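Local coordinates for DnaD domain protein (Enterococcus faecalis, PDB 2I5U) that is of unknown function but, as a DnaD-like domain of a longer protein, probably takes part in initiating DNA replication, at residues N61-N64 against A65-D69; K47-E50 against I51-A55. All blocks are in the same frame, centred on the assembly; numbering follows the deposited sequence. Where two conformers were deposited one is given.

Interaction 1: residues N61-N64 against A65-D69; sequences NYIN and AILKD
Residues 61-64 and 65-69 are successive turns of helix 60-73, and four i to i+4 backbone bonds join them, from Ala65 N to Asn61 O, Ile66 N to Tyr62 O, Leu67 N to Ile63 O and Lys68 N to Asn64 O, the last being 2.9 Å long. A helix of this kind shows how residues four apart bring their side chains together on three different faces. On the first, the Tyr62 ring meets the end of Ile66, with CE2 of Tyr62 3.8 Å from CD1 of Ile66. The methyl comes at the ring obliquely. With chi1 at -171°, the tyrosine CG stands opposite its own N and the ring reaches out from the helix toward Ala52 and Ala55 of helix 38-55. The second face is wholly aliphatic: Ile63 and Leu67 lie side by side and point the same way, Ile63 CG2 touching Leu67 CD1 at 3.9 Å. Both are buried, Ile63 against Phe24 and Leu67 against Trp27 and Phe31 of helix 18-32. The third face is polar. Lys68, extended beyond CG, runs back toward Asn64 and lays its CE 3.2 Å from Asn64 ND2. A water accepts from both side chains, at 2.7 Å from Lys68 NZ and a longer 3.3 Å from Asn64 ND2. Asn64 OD1 takes a weak hydrogen bond from Trp27 NE1, which may help to set the turn of the amide. One water thus accepts from two donors, Asn64 ND2 and Lys68 NZ, which lie 3.5 Å apart and do not bond to each other, while the apolar pairs face helices 18-32 and 38-55.

Interaction 2: residues K47-E50 against I51-A55; sequences KAIE and IAIDA
The C-terminal part of helix 38-55, one of the four helices of this all-helical DnaD-family domain, pairs a largely apolar face, with Ile49 buried, with a charged outer one. Four i to i+4 backbone bonds run along it, including Ile53 N to Ile49 O at 2.9 Å and Asp54 N to Glu50 O at 3.0 Å. On the outer face Lys47 bends forward along the helix, over the next turn: bends at chi2 (73°), chi3 and chi4 (89°) turn the chain, and the side chains of Lys47 and Ile51 cross at about a right angle, with Lys47 NZ 3.4 Å from Ile51 CG1. The same ammonium forms a salt bridge with Glu50 at 3.6 Å between NZ and OE1. It also donates to a water 2.9 Å from NZ, and that water in turn donates to Asp54 OD2 at 2.8 Å. On the inner side Ile49 and Ile53 cross obliquely, CG2 of Ile49 lying 4.1 Å from CD1 of Ile53, and both also pack on Phe13. The ammonium of Lys47 is therefore shared between a long direct bridge to Glu50 and a water link to Asp54, and its charge is probably offset in part by the two carboxylates.

Interactions 1 and 2 lie on consecutive helices, 60-73 and 38-55, with centres about 11 Å apart, and their apolar faces meet directly. Ile63 touches two residues of interaction 2, its CG1 lying 3.8 Å from Ala52 CB and its CD1 3.8 Å from Ile49 CG1. Further along, Ile66 CD1 sits 3.7 Å from Ile51 CG2, so the methyl that touches the Tyr62 ring in interaction 1 also meets the isoleucine crossed by Lys47 in interaction 2. Tyr62 OH packs 3.4 Å from Ala55 CB. Thus Tyr62, Ile63 and Ile66 of interaction 1 pack on Ile49, Ile51, Ala52 and Ala55 of interaction 2.

Interaction 1: residues N61-N64 against A65-D69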
loop_
_atom_site.group_PDB
_atom_site.type_symbol
_atom_site.label_atom_id
_atom_site.label_comp_id
_atom_site.label_asym_id
_atom_site.label_seq_id
_atom_site.Cartn_x
_atom_site.Cartn_y
_atom_site.Cartn_z
ATOM N N ASN A 61 4.838 8.800 -0.279
ATOM C CA ASN A 61 6.150 8.678 -0.924
ATOM C C ASN A 61 6.952 7.512 -0.364
ATOM O O ASN A 61 7.522 6.729 -1.106
ATOM C CB ASN A 61 6.946 9.976 -0.811
ATOM C CG ASN A 61 6.401 11.090 -1.700
ATOM O OD1 ASN A 61 5.893 10.840 -2.801
ATOM N ND2 ASN A 61 6.563 12.317 -1.255
ATOM N N TYR A 62 6.959 7.392 0.951
ATOM C CA TYR A 62 7.744 6.354 1.610
ATOM C C TYR A 62 7.155 4.972 1.296
ATOM O O TYR A 62 7.888 4.009 0.981
ATOM C CB TYR A 62 7.748 6.592 3.113
ATOM C CG TYR A 62 8.698 5.708 3.892
ATOM C CD1 TYR A 62 10.020 6.079 4.089
ATOM C CD2 TYR A 62 8.247 4.559 4.514
ATOM C CE1 TYR A 62 10.870 5.293 4.828
ATOM C CE2 TYR A 62 9.099 3.771 5.246
ATOM C CZ TYR A 62 10.410 4.138 5.386
ATOM O OH TYR A 62 11.289 3.364 6.153
ATOM N N ILE A 63 5.827 4.887 1.330
ATOM C CA ILE A 63 5.149 3.629 1.033
ATOM C C ILE A 63 5.362 3.210 -0.424
ATOM O O ILE A 63 5.605 2.041 -0.714
ATOM C CB ILE A 63 3.641 3.732 1.378
ATOM C CG1 ILE A 63 3.474 3.879 2.893
ATOM C CG2 ILE A 63 2.889 2.535 0.856
ATOM C CD1 ILE A 63 2.173 4.476 3.274
ATOM N N ASN A 64 5.245 4.167 -1.331
ATOM C CA ASN A 64 5.463 3.933 -2.762
ATOM C C ASN A 64 6.860 3.340 -3.036
ATOM O O ASN A 64 7.002 2.417 -3.827
ATOM C CB ASN A 64 5.253 5.257 -3.517
ATOM C CG ASN A 64 5.295 5.106 -5.001
ATOM O OD1 ASN A 64 4.631 4.262 -5.579
ATOM N ND2 ASN A 64 6.056 5.973 -5.641
ATOM N N ALA A 65 7.874 3.884 -2.389
ATOM C CA ALA A 65 9.238 3.372 -2.574
ATOM C C ALA A 65 9.318 1.905 -2.179
ATOM O O ALA A 65 9.964 1.092 -2.874
ATOM C CB ALA A 65 10.214 4.189 -1.785
ATOM N N ILE A 66 8.678 1.562 -1.063
ATOM C CA ILE A 66 8.654 0.176 -0.607
ATOM C C ILE A 66 7.976 -0.723 -1.625
ATOM O O ILE A 66 8.489 -1.768 -2.001
ATOM C CB ILE A 66 7.908 0.031 0.726
ATOM C CG1 ILE A 66 8.614 0.807 1.834
ATOM C CG2 ILE A 66 7.797 -1.439 1.116
ATOM C CD1 ILE A 66 7.813 0.932 3.121
ATOM N N LEU A 67 6.794 -0.322 -2.051
ATOM C CA LEU A 67 6.028 -1.116 -3.015
ATOM C C LEU A 67 6.741 -1.291 -4.365
ATOM O O LEU A 67 6.615 -2.339 -4.994
ATOM C CB LEU A 67 4.637 -0.497 -3.226
ATOM C CG LEU A 67 3.737 -0.478 -1.990
ATOM C CD1 LEU A 67 2.486 0.318 -2.328
ATOM C CD2 LEU A 67 3.423 -1.877 -1.498
ATOM N N LYS A 68 7.448 -0.265 -4.834
ATOM C CA LYS A 68 8.178 -0.380 -6.120
ATOM C C LYS A 68 9.220 -1.463 -6.050
ATOM O O LYS A 68 9.466 -2.188 -7.053
ATOM C CB LYS A 68 8.869 0.928 -6.489
ATOM C CG LYS A 68 7.949 1.991 -6.993
ATOM C CD LYS A 68 8.724 3.229 -7.388
ATOM C CE LYS A 68 7.798 4.368 -7.792
ATOM N NZ LYS A 68 8.519 5.675 -8.064
ATOM N N ASP A 69 9.893 -1.554 -4.899
ATOM C CA ASP A 69 10.880 -2.607 -4.656
ATOM C C ASP A 69 10.215 -3.960 -4.795
ATOM O O ASP A 69 10.623 -4.792 -5.603
ATOM C CB ASP A 69 11.471 -2.511 -3.245
ATOM C CG ASP A 69 12.384 -1.334 -3.067
ATOM O OD1 ASP A 69 12.959 -0.862 -4.061
ATOM O OD2 ASP A 69 12.550 -0.890 -1.913
HETATM O O HOH W 1 6.314 7.175 -8.689
#

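Interaction 2: residues K47-E50 against I51-A55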
loop_
_atom_site.group_PDB
_atom_site.type_symbol
_atom_site.label_atom_id
_atom_site.label_comp_id
_atom_site.label_asym_id
_atom_site.label_seq_id
_atom_site.Cartn_x
_atom_site.Cartn_y
_atom_site.Cartn_z
ATOM N N LYS A 47 0.967 -4.090 4.844
ATOM C CA LYS A 47 2.294 -4.290 5.427
ATOM C C LYS A 47 3.216 -3.076 5.201
ATOM O O LYS A 47 3.956 -2.682 6.095
ATOM C CB LYS A 47 2.947 -5.557 4.873
ATOM C CG LYS A 47 4.307 -5.861 5.459
ATOM C CD LYS A 47 4.200 -6.372 6.886
ATOM C CE LYS A 47 5.367 -5.937 7.755
ATOM N NZ LYS A 47 5.090 -4.616 8.390
ATOM N N ALA A 48 3.208 -2.513 3.992
ATOM C CA ALA A 48 4.017 -1.324 3.713
ATOM C C ALA A 48 3.569 -0.174 4.622
ATOM O O ALA A 48 4.389 0.592 5.104
ATOM C CB ALA A 48 3.920 -0.913 2.231
ATOM N N ILE A 49 2.276 -0.038 4.854
ATOM C CA ILE A 49 1.792 1.024 5.753
ATOM C C ILE A 49 2.281 0.807 7.179
ATOM O O ILE A 49 2.739 1.759 7.852
ATOM C CB ILE A 49 0.251 1.138 5.716
ATOM C CG1 ILE A 49 -0.164 1.677 4.351
ATOM C CG2 ILE A 49 -0.263 2.055 6.808
ATOM C CD1 ILE A 49 -1.702 1.602 4.071
ATOM N N GLU A 50 2.257 -0.435 7.626
ATOM C CA GLU A 50 2.805 -0.788 8.952
ATOM C C GLU A 50 4.279 -0.425 9.066
ATOM O O GLU A 50 4.727 0.120 10.083
ATOM C CB GLU A 50 2.635 -2.281 9.224
ATOM C CG GLU A 50 1.196 -2.649 9.503
ATOM C CD GLU A 50 1.000 -4.108 9.830
ATOM O OE1 GLU A 50 1.607 -4.964 9.151
ATOM O OE2 GLU A 50 0.210 -4.399 10.767
ATOM N N ILE A 51 5.038 -0.718 8.015
ATOM C CA ILE A 51 6.477 -0.373 7.984
ATOM C C ILE A 51 6.675 1.150 8.093
ATOM O O ILE A 51 7.522 1.625 8.835
ATOM C CB ILE A 51 7.138 -0.936 6.706
ATOM C CG1 ILE A 51 7.235 -2.465 6.779
ATOM C CG2 ILE A 51 8.516 -0.350 6.495
ATOM C CD1 ILE A 51 7.553 -3.150 5.461
ATOM N N ALA A 52 5.844 1.901 7.393
ATOM C CA ALA A 52 5.906 3.351 7.418
ATOM C C ALA A 52 5.554 3.897 8.802
ATOM O O ALA A 52 6.159 4.867 9.265
ATOM C CB ALA A 52 4.949 3.933 6.344
ATOM N N ILE A 53 4.557 3.303 9.448
ATOM C CA ILE A 53 4.212 3.688 10.824
ATOM C C ILE A 53 5.412 3.494 11.758
ATOM O O ILE A 53 5.781 4.392 12.525
ATOM C CB ILE A 53 3.010 2.901 11.376
ATOM C CG1 ILE A 53 1.735 3.269 10.623
ATOM C CG2 ILE A 53 2.792 3.234 12.869
ATOM C CD1 ILE A 53 0.613 2.255 10.802
ATOM N N ASP A 54 6.007 2.313 11.702
ATOM C CA ASP A 54 7.125 1.994 12.592
ATOM C C ASP A 54 8.348 2.911 12.359
ATOM O O ASP A 54 9.041 3.266 13.294
ATOM C CB ASP A 54 7.539 0.517 12.449
ATOM C CG ASP A 54 6.559 -0.439 13.084
ATOM O OD1 ASP A 54 5.675 0.007 13.854
ATOM O OD2 ASP A 54 6.692 -1.653 12.812
ATOM N N ALA A 55 8.603 3.262 11.102
ATOM C CA ALA A 55 9.710 4.162 10.728
ATOM C C ALA A 55 9.378 5.630 10.956
ATOM O O ALA A 55 10.248 6.500 10.823
ATOM C CB ALA A 55 10.083 3.931 9.252
HETATM O O HOH W 2 6.324 -3.224 10.583
#